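Local coordinates for protein dihydropyrimidinase (Brevibacillus agri, PDB 3SFW) that catalyses the hydrolytic opening of dihydropyrimidine rings (EC 3.5.2.2), probably by way of its two zinc ions, as in other enzymes of the amidohydrolase family, at residues E26-I31 and A391-F396; L50-I55 and G383-G388; C317-S322 and K334-G339; R402-E407 and E419-H424. All coordinates share one frame; numbering follows the deposited sequence.

Contact 1: E26-I31 and A391-F396; sequences EKVVAI and ADIVLF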
loop_
_atom_site.group_PDB
_atom_site.type_symbol
_atom_site.label_atom_id
_atom_site.label_comp_id
_atom_site.label_asym_id
_atom_site.label_seq_id
_atom_site.Cartn_x
_atom_site.Cartn_y
_atom_site.Cartn_z
ATOM N N GLU A 26 42.410 20.191 18.654
ATOM C CA GLU A 26 41.614 19.057 18.122
ATOM C C GLU A 26 40.329 19.521 17.421
ATOM O O GLU A 26 39.608 18.693 16.869
ATOM C CB GLU A 26 41.250 18.107 19.247
ATOM C CG GLU A 26 42.476 17.469 19.951
ATOM C CD GLU A 26 42.099 16.201 20.687
ATOM O OE1 GLU A 26 41.066 16.177 21.344
ATOM O OE2 GLU A 26 42.803 15.215 20.539
ATOM N N LYS A 27 40.049 20.816 17.489
ATOM C CA LYS A 27 38.694 21.331 17.202
ATOM C C LYS A 27 38.708 22.484 16.204
ATOM O O LYS A 27 39.700 23.232 16.064
ATOM C CB LYS A 27 38.041 21.786 18.500
ATOM C CG LYS A 27 37.439 20.584 19.253
ATOM C CD LYS A 27 36.813 20.993 20.523
ATOM C CE LYS A 27 36.673 19.816 21.436
ATOM N NZ LYS A 27 36.108 20.313 22.743
ATOM N N VAL A 28 37.620 22.604 15.456
ATOM C CA VAL A 28 37.446 23.768 14.606
ATOM C C VAL A 28 37.075 24.952 15.486
ATOM O O VAL A 28 36.228 24.810 16.362
ATOM C CB VAL A 28 36.315 23.515 13.601
ATOM C CG1 VAL A 28 36.019 24.805 12.803
ATOM C CG2 VAL A 28 36.717 22.350 12.630
ATOM N N VAL A 29 37.786 26.075 15.325
ATOM C CA VAL A 29 37.527 27.269 16.159
ATOM C C VAL A 29 37.023 28.480 15.383
ATOM O O VAL A 29 36.418 29.386 15.987
ATOM C CB VAL A 29 38.769 27.669 17.040
ATOM C CG1 VAL A 29 39.077 26.550 18.038
ATOM C CG2 VAL A 29 39.945 28.027 16.160
ATOM N N ALA A 30 37.214 28.501 14.070
ATOM C CA ALA A 30 36.665 29.596 13.255
ATOM C C ALA A 30 36.496 29.196 11.828
ATOM O O ALA A 30 37.234 28.351 11.299
ATOM C CB ALA A 30 37.604 30.875 13.344
ATOM N N ILE A 31 35.538 29.834 11.160
ATOM C CA ILE A 31 35.382 29.663 9.753
ATOM C C ILE A 31 35.096 31.056 9.226
ATOM O O ILE A 31 34.378 31.816 9.870
ATOM C CB ILE A 31 34.199 28.735 9.453
ATOM C CG1 ILE A 31 34.417 27.366 10.170
ATOM C CG2 ILE A 31 34.019 28.621 7.906
ATOM C CD1 ILE A 31 33.113 26.405 9.993
ATOM N N ALA A 391 37.960 18.378 14.565
ATOM C CA ALA A 391 38.429 18.728 13.259
ATOM C C ALA A 391 38.695 17.419 12.504
ATOM O O ALA A 391 39.845 17.027 12.323
ATOM C CB ALA A 391 39.730 19.556 13.407
ATOM N N ASP A 392 37.618 16.779 12.063
ATOM C CA ASP A 392 37.681 15.494 11.358
ATOM C C ASP A 392 37.205 15.824 9.946
ATOM O O ASP A 392 35.991 16.074 9.704
ATOM C CB ASP A 392 36.702 14.479 11.984
ATOM C CG ASP A 392 37.184 13.893 13.309
ATOM O OD1 ASP A 392 38.053 14.502 14.000
ATOM O OD2 ASP A 392 36.577 12.872 13.704
ATOM N N ILE A 393 38.165 16.055 9.058
ATOM C CA ILE A 393 37.897 16.715 7.811
ATOM C C ILE A 393 38.624 15.980 6.683
ATOM O O ILE A 393 39.771 15.557 6.840
ATOM C CB ILE A 393 38.399 18.190 7.883
ATOM C CG1 ILE A 393 37.590 18.931 8.944
ATOM C CG2 ILE A 393 38.278 18.910 6.447
ATOM C CD1 ILE A 393 38.131 20.326 9.257
ATOM N N VAL A 394 37.960 15.881 5.534
ATOM C CA VAL A 394 38.553 15.272 4.342
ATOM C C VAL A 394 38.730 16.338 3.279
ATOM O O VAL A 394 37.788 17.090 2.981
ATOM C CB VAL A 394 37.645 14.152 3.802
ATOM C CG1 VAL A 394 38.218 13.583 2.508
ATOM C CG2 VAL A 394 37.514 13.052 4.858
ATOM N N LEU A 395 39.935 16.410 2.688
ATOM C CA LEU A 395 40.132 17.216 1.512
ATOM C C LEU A 395 39.940 16.308 0.305
ATOM O O LEU A 395 40.681 15.325 0.147
ATOM C CB LEU A 395 41.563 17.800 1.503
ATOM C CG LEU A 395 41.946 18.739 2.657
ATOM C CD1 LEU A 395 43.170 19.588 2.275
ATOM C CD2 LEU A 395 40.851 19.562 3.124
ATOM N N PHE A 396 38.884 16.577 -0.484
ATOM C CA PHE A 396 38.429 15.638 -1.522
ATOM C C PHE A 396 38.480 16.335 -2.889
ATOM O O PHE A 396 37.956 17.467 -3.051
ATOM C CB PHE A 396 36.982 15.206 -1.198
ATOM C CG PHE A 396 36.441 14.161 -2.123
ATOM C CD1 PHE A 396 36.683 12.793 -1.877
ATOM C CD2 PHE A 396 35.602 14.521 -3.178
ATOM C CE1 PHE A 396 36.171 11.817 -2.732
ATOM C CE2 PHE A 396 35.040 13.535 -4.009
ATOM C CZ PHE A 396 35.316 12.195 -3.781
#
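Val-28 meets Ala-391 and Ile-393 where two beta-sheets come together beside the barrel of this TIM-barrel amidohydrolase. Within this chain, strand 27-32 is an outermost strand of a four-stranded mixed sheet. Strand 393-403 belongs to a larger mixed sheet that also holds strand 49-59.

The side chain of Val-28 carries the apolar part. Its CB packs near the backbone oxygen of Ala-386. CG1 is anti to the backbone N (chi1 174°), which places CG2 beside the N as the branch that reaches across. CG2 lies 4.1 Å from Ala-391 CA and 4.2 Å from Ala-391 CB. It is also 4.2 Å from Ile-393 CD1, the tip of a side chain that crosses that of Val-28 at about a right angle. These are loose apolar contacts between buried groups.

Further on, strand 27-32 pairs with a strand of the second subunit through Ala-30 and Ile-31, so the sheet continues across the interface. The carboxylate of Glu-26 turns away from Ala-391 and forms salt bridges with Arg-451 and Arg-433. Its backbone does the bonding here: Ala-391 N donates to Glu-26 O at 2.9 Å, nearly straight at 168°.

Contact 2: L50-I55 and G383-G388; sequences LLPGGI and GTIAVG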
loop_
_atom_site.group_PDB
_atom_site.type_symbol
_atom_site.label_atom_id
_atom_site.label_comp_id
_atom_site.label_asym_id
_atom_site.label_seq_id
_atom_site.Cartn_x
_atom_site.Cartn_y
_atom_site.Cartn_z
ATOM N N LEU A 50 36.047 20.463 1.200
ATOM C CA LEU A 50 36.265 20.049 2.597
ATOM C C LEU A 50 34.980 19.345 3.022
ATOM O O LEU A 50 33.918 19.988 3.117
ATOM C CB LEU A 50 36.477 21.255 3.514
ATOM C CG LEU A 50 37.785 22.034 3.431
ATOM C CD1 LEU A 50 38.032 22.557 2.102
ATOM C CD2 LEU A 50 37.907 23.148 4.490
ATOM N N LEU A 51 35.086 18.056 3.316
ATOM C CA LEU A 51 33.930 17.236 3.758
ATOM C C LEU A 51 34.086 16.883 5.209
ATOM O O LEU A 51 35.206 16.636 5.653
ATOM C CB LEU A 51 33.880 15.938 2.951
ATOM C CG LEU A 51 33.864 16.123 1.424
ATOM C CD1 LEU A 51 33.891 14.770 0.709
ATOM C CD2 LEU A 51 32.617 16.913 1.018
ATOM N N PRO A 52 32.974 16.800 5.965
ATOM C CA PRO A 52 33.089 16.137 7.275
ATOM C C PRO A 52 33.556 14.700 7.062
ATOM O O PRO A 52 33.089 14.029 6.127
ATOM C CB PRO A 52 31.635 16.154 7.828
ATOM C CG PRO A 52 30.935 17.272 7.031
ATOM C CD PRO A 52 31.577 17.138 5.632
ATOM N N GLY A 53 34.455 14.223 7.908
ATOM C CA GLY A 53 34.991 12.869 7.697
ATOM C C GLY A 53 33.834 11.907 7.685
ATOM O O GLY A 53 32.927 12.020 8.507
ATOM N N GLY A 54 33.874 10.919 6.784
ATOM C CA GLY A 54 32.845 9.876 6.809
ATOM C C GLY A 54 32.802 9.161 8.152
ATOM O O GLY A 54 33.801 9.036 8.807
ATOM N N ILE A 55 31.611 8.726 8.583
ATOM C CA ILE A 55 31.498 7.909 9.806
ATOM C C ILE A 55 30.830 6.642 9.354
ATOM O O ILE A 55 29.755 6.684 8.756
ATOM C CB ILE A 55 30.602 8.591 10.865
ATOM C CG1 ILE A 55 31.199 9.968 11.238
ATOM C CG2 ILE A 55 30.444 7.666 12.116
ATOM C CD1 ILE A 55 30.262 10.777 12.149
ATOM N N GLY A 383 30.733 14.510 12.658
ATOM C CA GLY A 383 29.713 14.383 11.612
ATOM C C GLY A 383 29.457 15.707 10.923
ATOM O O GLY A 383 28.548 15.825 10.137
ATOM N N THR A 384 30.205 16.734 11.295
ATOM C CA THR A 384 30.019 18.018 10.594
ATOM C C THR A 384 31.303 18.855 10.529
ATOM O O THR A 384 32.372 18.463 11.069
ATOM C CB THR A 384 28.897 18.834 11.246
ATOM O OG1 THR A 384 28.498 19.925 10.372
ATOM C CG2 THR A 384 29.346 19.315 12.651
ATOM N N ILE A 385 31.206 19.989 9.847
ATOM C CA ILE A 385 32.246 20.991 9.927
ATOM C C ILE A 385 31.668 22.279 10.498
ATOM O O ILE A 385 30.924 22.944 9.827
ATOM C CB ILE A 385 32.885 21.244 8.556
ATOM C CG1 ILE A 385 33.619 19.972 8.071
ATOM C CG2 ILE A 385 33.929 22.424 8.668
ATOM C CD1 ILE A 385 34.215 20.114 6.684
ATOM N N ALA A 386 31.925 22.496 11.786
ATOM C CA ALA A 386 31.330 23.625 12.503
ATOM C C ALA A 386 32.196 23.966 13.673
ATOM O O ALA A 386 32.878 23.097 14.212
ATOM C CB ALA A 386 29.880 23.263 12.959
ATOM N N VAL A 387 32.148 25.232 14.101
ATOM C CA VAL A 387 32.809 25.609 15.328
ATOM C C VAL A 387 32.412 24.707 16.480
ATOM O O VAL A 387 31.213 24.457 16.725
ATOM C CB VAL A 387 32.531 27.097 15.677
ATOM C CG1 VAL A 387 33.167 27.463 17.014
ATOM C CG2 VAL A 387 33.142 27.953 14.588
ATOM N N GLY A 388 33.430 24.228 17.187
ATOM C CA GLY A 388 33.268 23.331 18.321
ATOM C C GLY A 388 33.289 21.822 18.017
ATOM O O GLY A 388 33.408 21.016 18.932
HETATM O O HOH W 1 32.913 13.212 11.018
#
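Ile-385 and Pro-52 form the apolar centre of this contact, and their side chains cross at about a right angle. Ile-385 CG1 is anti to its carbonyl carbon (chi1 -65°), and the extended end carries CD1 onto the backbone of strand 49-59. Ile-385 CG1 is 3.9 Å from Pro-52 CG. Beyond it, Ile-385 CD1 comes to 3.6 Å from Leu-51 C and touches Leu-50 O and Leu-50 CB. An alanine in place of Ile-385 would probably open a gap over the Leu-50 to Pro-52 backbone and leave one side of the Pro-52 ring less well packed.

Other apolar contacts are made against backbone. Pro-52 CB rests 3.7 Å from Thr-384 CA. Ile-55 CD1 sits 3.7 Å from Gly-383 CA. At the backbone angles of Gly-383 (phi 103°, psi 3°) a CB would press on the carbonyl O of Lys-382.

The polar link goes through a water. It donates to Gly-53 O at 2.8 Å and accepts a weak bond from Gly-383 N at 3.0 Å. Gly-53 O has a second partner in the hydroxyl of Ser-369. Thr-384 OG1 bonds to Asp-15 of the second subunit.

The 383-388 loop, between helix 361-376 and strand 393-403, covers strand 49-59 of the amidohydrolase fold in a fully buried contact. Pro-52 and Ile-55 also pack on helix 361-376, through Val-365 and Ser-369 and through Val-372 and Ala-373. Leu-50 and Leu-51 lean on Leu-395 and Phe-396 of strand 393-403, the antiparallel neighbour of strand 49-59.

Contact 3: C317-S322 and K334-G339; sequences CPFNFS and KIPNGG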
loop_
_atom_site.group_PDB
_atom_site.type_symbol
_atom_site.label_atom_id
_atom_site.label_comp_id
_atom_site.label_asym_id
_atom_site.label_seq_id
_atom_site.Cartn_x
_atom_site.Cartn_y
_atom_site.Cartn_z
ATOM N N CYS A 317 33.844 -6.605 6.212
ATOM C CA CYS A 317 33.936 -7.881 6.920
ATOM C C CYS A 317 34.856 -8.761 6.003
ATOM O O CYS A 317 34.397 -9.736 5.409
ATOM C CB CYS A 317 32.515 -8.460 7.082
ATOM S SG CYS A 317 32.434 -9.906 8.227
ATOM N N PRO A 318 36.132 -8.363 5.866
ATOM C CA PRO A 318 36.965 -8.892 4.770
ATOM C C PRO A 318 37.563 -10.280 5.067
ATOM O O PRO A 318 37.998 -10.562 6.202
ATOM C CB PRO A 318 38.070 -7.837 4.640
ATOM C CG PRO A 318 38.247 -7.373 6.099
ATOM C CD PRO A 318 36.800 -7.250 6.567
ATOM N N PHE A 319 37.598 -11.122 4.037
ATOM C CA PHE A 319 38.345 -12.387 4.095
ATOM C C PHE A 319 39.080 -12.513 2.776
ATOM O O PHE A 319 38.491 -12.280 1.703
ATOM C CB PHE A 319 37.364 -13.549 4.225
ATOM C CG PHE A 319 36.526 -13.505 5.476
ATOM C CD1 PHE A 319 37.055 -13.944 6.695
ATOM C CD2 PHE A 319 35.213 -13.008 5.443
ATOM C CE1 PHE A 319 36.296 -13.863 7.880
ATOM C CE2 PHE A 319 34.414 -12.960 6.632
ATOM C CZ PHE A 319 34.951 -13.438 7.841
ATOM N N ASN A 320 40.347 -12.899 2.834
ATOM C CA ASN A 320 41.081 -13.169 1.613
ATOM C C ASN A 320 40.387 -14.225 0.751
ATOM O O ASN A 320 39.825 -15.204 1.242
ATOM C CB ASN A 320 42.499 -13.648 1.949
ATOM C CG ASN A 320 43.323 -12.573 2.552
ATOM O OD1 ASN A 320 43.694 -11.623 1.875
ATOM N ND2 ASN A 320 43.576 -12.673 3.866
ATOM N N PHE A 321 40.507 -14.050 -0.553
ATOM C CA PHE A 321 40.036 -15.037 -1.499
ATOM C C PHE A 321 40.851 -16.321 -1.331
ATOM O O PHE A 321 40.282 -17.409 -1.208
ATOM C CB PHE A 321 40.248 -14.518 -2.909
ATOM C CG PHE A 321 39.696 -15.452 -3.973
ATOM C CD1 PHE A 321 38.404 -15.930 -3.891
ATOM C CD2 PHE A 321 40.491 -15.857 -5.038
ATOM C CE1 PHE A 321 37.879 -16.770 -4.874
ATOM C CE2 PHE A 321 39.964 -16.681 -6.034
ATOM C CZ PHE A 321 38.667 -17.135 -5.947
ATOM N N SER A 322 42.167 -16.175 -1.289
ATOM C CA SER A 322 43.029 -17.337 -1.053
ATOM C C SER A 322 42.977 -17.749 0.425
ATOM O O SER A 322 43.121 -16.903 1.355
ATOM C CB SER A 322 44.471 -17.043 -1.480
ATOM O OG SER A 322 45.332 -18.088 -1.073
ATOM N N LYS A 334 30.117 -22.810 3.815
ATOM C CA LYS A 334 31.352 -22.621 4.564
ATOM C C LYS A 334 32.225 -21.499 4.048
ATOM O O LYS A 334 33.352 -21.323 4.508
ATOM C CB LYS A 334 32.155 -23.926 4.635
ATOM C CG LYS A 334 31.373 -25.009 5.404
ATOM C CD LYS A 334 32.225 -26.263 5.625
ATOM C CE LYS A 334 31.423 -27.273 6.459
ATOM N NZ LYS A 334 31.867 -28.658 6.120
ATOM N N ILE A 335 31.738 -20.744 3.071
ATOM C CA ILE A 335 32.502 -19.564 2.606
ATOM C C ILE A 335 32.261 -18.476 3.686
ATOM O O ILE A 335 31.121 -18.215 4.012
ATOM C CB ILE A 335 31.960 -18.984 1.248
ATOM C CG1 ILE A 335 32.007 -20.019 0.091
ATOM C CG2 ILE A 335 32.755 -17.771 0.875
ATOM C CD1 ILE A 335 31.250 -19.552 -1.183
ATOM N N PRO A 336 33.341 -17.989 4.334
ATOM C CA PRO A 336 33.126 -16.957 5.346
ATOM C C PRO A 336 32.449 -15.746 4.686
ATOM O O PRO A 336 32.829 -15.337 3.587
ATOM C CB PRO A 336 34.542 -16.628 5.838
ATOM C CG PRO A 336 35.501 -17.200 4.739
ATOM C CD PRO A 336 34.765 -18.397 4.235
ATOM N N ASN A 337 31.346 -15.295 5.270
ATOM C CA ASN A 337 30.494 -14.257 4.618
ATOM C C ASN A 337 31.045 -12.855 4.928
ATOM O O ASN A 337 31.293 -12.522 6.093
ATOM C CB ASN A 337 29.066 -14.277 5.194
ATOM C CG ASN A 337 28.215 -15.449 4.742
ATOM O OD1 ASN A 337 27.023 -15.414 4.971
ATOM N ND2 ASN A 337 28.817 -16.521 4.195
ATOM N N GLY A 338 31.232 -12.033 3.909
ATOM C CA GLY A 338 31.689 -10.639 4.121
ATOM C C GLY A 338 32.493 -10.108 2.967
ATOM O O GLY A 338 33.231 -10.853 2.296
ATOM N N GLY A 339 32.410 -8.799 2.748
ATOM C CA GLY A 339 33.231 -8.160 1.688
ATOM C C GLY A 339 34.172 -7.065 2.172
ATOM O O GLY A 339 34.004 -6.558 3.300
HETATM O O HOH W 2 35.955 -10.357 1.843
#
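Cys-317 and Gly-339 join the two loops by one backbone hydrogen bond. Cys-317 N donates to Gly-339 O at 2.9 Å, and the bond is close to straight at 173°. One residue back, Gly-338 CA approaches Cys-317 O at 3.1 Å in a CA-H...O contact. A CB on Gly-338 would run into Cys-317 O. Its backbone angles (150°/149°) would also press it on Asn-337 O. A water extends the link: it accepts from Phe-319 N and donates to Gly-338 O, both at 2.8 Å.

Segment 317-322 closely follows the zinc ligand Asp-315, consistent with a place at the active-site end of the TIM barrel. Segment 334-339 packs against it. The side chain of Cys-317 is about 6 Å from a bound zinc ion. Its SG is anti to the backbone N and lies 3.6 Å from Asn-337 O.

Phe-319 makes the main side-chain contact. Pro-336 CB sits almost exactly above the ring centre, 3.5 Å from the centroid, in a CH-pi contact. At the edge of the same ring, Phe-319 CE2 is 3.2 Å from Asn-337 O. The ring also packs on Thr-68 and on Gln-324 and Lys-325 of helix 321-325. Lys-325 NZ bonds to the backbone oxygens of Pro-336 and Gly-338. Asn-337 points its CB away from Cys-317 and Phe-319. Its OD1 accepts from Ser-288 OG, while its ND2 makes a weak bond to Ile-335 O.

Contact 4: R402-E407 and E419-H424; sequences RTISVE and EGMQVH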
loop_
_atom_site.group_PDB
_atom_site.type_symbol
_atom_site.label_atom_id
_atom_site.label_comp_id
_atom_site.label_asym_id
_atom_site.label_seq_id
_atom_site.Cartn_x
_atom_site.Cartn_y
_atom_site.Cartn_z
ATOM N N ARG A 402 39.974 7.738 -11.603
ATOM C CA ARG A 402 40.867 6.634 -11.245
ATOM C C ARG A 402 40.130 5.307 -11.310
ATOM O O ARG A 402 38.929 5.270 -11.528
ATOM C CB ARG A 402 41.504 6.863 -9.870
ATOM C CG ARG A 402 40.498 6.839 -8.735
ATOM C CD ARG A 402 41.166 7.161 -7.406
ATOM N NE ARG A 402 40.166 7.402 -6.383
ATOM C CZ ARG A 402 39.744 6.495 -5.513
ATOM N NH1 ARG A 402 40.306 5.274 -5.462
ATOM N NH2 ARG A 402 38.796 6.839 -4.631
ATOM N N THR A 403 40.885 4.223 -11.267
ATOM C CA THR A 403 40.285 2.892 -11.284
ATOM C C THR A 403 40.459 2.267 -9.902
ATOM O O THR A 403 41.536 2.304 -9.342
ATOM C CB THR A 403 41.030 2.032 -12.280
ATOM O OG1 THR A 403 40.869 2.626 -13.572
ATOM C CG2 THR A 403 40.474 0.617 -12.293
ATOM N N ILE A 404 39.389 1.736 -9.337
ATOM C CA ILE A 404 39.544 1.028 -8.050
ATOM C C ILE A 404 40.295 -0.279 -8.294
ATOM O O ILE A 404 39.908 -1.075 -9.174
ATOM C CB ILE A 404 38.167 0.757 -7.426
ATOM C CG1 ILE A 404 37.535 2.107 -7.034
ATOM C CG2 ILE A 404 38.324 -0.104 -6.137
ATOM C CD1 ILE A 404 36.139 1.984 -6.358
ATOM N N SER A 405 41.277 -0.566 -7.444
ATOM C CA SER A 405 42.041 -1.790 -7.614
ATOM C C SER A 405 42.660 -2.308 -6.329
ATOM O O SER A 405 43.163 -1.523 -5.531
ATOM C CB SER A 405 43.185 -1.526 -8.614
ATOM O OG SER A 405 43.761 -2.783 -8.960
ATOM N N VAL A 406 42.780 -3.637 -6.217
ATOM C CA VAL A 406 43.576 -4.253 -5.145
ATOM C C VAL A 406 45.026 -3.754 -5.199
ATOM O O VAL A 406 45.716 -3.696 -4.162
ATOM C CB VAL A 406 43.516 -5.804 -5.224
ATOM C CG1 VAL A 406 44.183 -6.356 -6.547
ATOM C CG2 VAL A 406 44.106 -6.445 -3.931
ATOM N N GLU A 407 45.482 -3.366 -6.397
ATOM C CA GLU A 407 46.862 -2.887 -6.560
ATOM C C GLU A 407 47.143 -1.592 -5.810
ATOM O O GLU A 407 48.299 -1.295 -5.501
ATOM C CB GLU A 407 47.224 -2.696 -8.038
ATOM C CG GLU A 407 47.025 -3.949 -8.875
ATOM C CD GLU A 407 47.876 -5.138 -8.420
ATOM O OE1 GLU A 407 47.437 -6.296 -8.657
ATOM O OE2 GLU A 407 48.989 -4.924 -7.859
ATOM N N GLU A 419 37.038 -4.206 -8.229
ATOM C CA GLU A 419 38.160 -4.245 -9.164
ATOM C C GLU A 419 37.775 -3.741 -10.560
ATOM O O GLU A 419 36.867 -4.269 -11.195
ATOM C CB GLU A 419 38.722 -5.662 -9.230
ATOM C CG GLU A 419 40.067 -5.733 -10.016
ATOM C CD GLU A 419 41.190 -5.044 -9.293
ATOM O OE1 GLU A 419 41.281 -5.209 -8.038
ATOM O OE2 GLU A 419 42.047 -4.421 -9.994
ATOM N N GLY A 420 38.541 -2.786 -11.058
ATOM C CA GLY A 420 38.326 -2.235 -12.422
ATOM C C GLY A 420 37.292 -1.124 -12.511
ATOM O O GLY A 420 37.115 -0.533 -13.569
ATOM N N MET A 421 36.579 -0.843 -11.411
ATOM C CA MET A 421 35.543 0.207 -11.458
ATOM C C MET A 421 36.127 1.583 -11.702
ATOM O O MET A 421 37.016 2.030 -10.987
ATOM C CB MET A 421 34.730 0.232 -10.149
ATOM C CG MET A 421 33.482 1.115 -10.253
ATOM S SD MET A 421 32.720 1.012 -8.616
ATOM C CE MET A 421 31.429 2.258 -8.791
ATOM N N GLN A 422 35.635 2.277 -12.721
ATOM C CA GLN A 422 36.066 3.663 -12.930
ATOM C C GLN A 422 35.258 4.604 -12.040
ATOM O O GLN A 422 34.027 4.602 -12.090
ATOM C CB GLN A 422 35.843 4.075 -14.380
ATOM C CG GLN A 422 36.429 3.080 -15.340
ATOM C CD GLN A 422 37.895 3.079 -15.260
ATOM O OE1 GLN A 422 38.495 2.126 -14.751
ATOM N NE2 GLN A 422 38.515 4.196 -15.673
ATOM N N VAL A 423 35.952 5.482 -11.329
ATOM C CA VAL A 423 35.277 6.510 -10.508
ATOM C C VAL A 423 35.896 7.865 -10.736
ATOM O O VAL A 423 37.056 7.977 -11.189
ATOM C CB VAL A 423 35.380 6.169 -9.006
ATOM C CG1 VAL A 423 34.675 4.814 -8.734
ATOM C CG2 VAL A 423 36.858 6.127 -8.557
ATOM N N HIS A 424 35.157 8.916 -10.389
ATOM C CA HIS A 424 35.769 10.210 -10.138
ATOM C C HIS A 424 35.752 10.505 -8.662
ATOM O O HIS A 424 34.757 10.228 -7.980
ATOM C CB HIS A 424 34.972 11.317 -10.842
ATOM C CG HIS A 424 35.031 11.235 -12.331
ATOM N ND1 HIS A 424 35.508 12.264 -13.111
ATOM C CD2 HIS A 424 34.707 10.231 -13.177
ATOM C CE1 HIS A 424 35.484 11.894 -14.380
ATOM N NE2 HIS A 424 34.985 10.671 -14.450
#
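Glu-419 reaches Ser-405 and Val-406 because its chain folds back. CG is anti to the backbone N, and a bend at chi2 (68°) turns the carboxylate toward the other segment. Ser-405 OG, also anti to its backbone N (chi1 -169°), points at that carboxylate.

Both carboxylate oxygens are used on their syn sides. Ser-405 OG donates to Glu-419 OE2 at 2.6 Å. Val-406 N donates to Glu-419 OE1 at 2.8 Å, nearly straight at 173°. The two bonds together fix the turn of the carboxylate. Ser-405 OG also accepts from Glu-407 N at 3.1 Å, closing an ST turn. An alanine in place of Ser-405 would probably leave Glu-419 OE2 without this donor and Glu-407 N without its acceptor, so the carboxylate would be held less firmly.

Apolar groups gather on the side of Val-423. Its CG2 lies 3.7 Å from Arg-402 CG and over one face of the guanidinium, offset toward the rim. Arg-402 NE bonds to Gly-425 O. Ile-404 CD1 is 4.0 Å from Val-423 CG1 and 4.2 Å from Met-421 SD. Helix 345-354 packs on this side through Thr-347, Ile-348 and Ser-351.

Backbone bonds join the rest. Arg-402 and Val-423 form an antiparallel hydrogen-bonded pair, and Thr-403 and Gln-422 a non-hydrogen-bonded one. The backbone bonding continues from Ile-404 N to Met-421 O and from Gly-420 N to Ile-404 O. This is an antiparallel ladder between strands 393-403 and 422-432, with the Glu-419 carboxylate bonded to Ser-405 OG and Val-406 N, next to an ST turn.

Overall arrangement
Contacts 1 and 2 touch, with centres about 7 Å apart. Val-394 N probably bonds to Leu-51 O, and Gly-388 N to Val-28 O. Both also reach the second subunit. Contact 4 uses the other end of strand 393-403, with its centre about 28 Å from that of contact 1. Strands 49-59, 393-403 and 422-432 therefore connect contacts 1, 2 and 4 through one sheet. Contact 3 stands apart: its centre is about 36 Å from the centre of contact 1 and about 20 Å from that of contact 4. It lies near the zinc site. Strand 49-59, whose first part forms contact 2, leads to the zinc ligands His-58 and His-60.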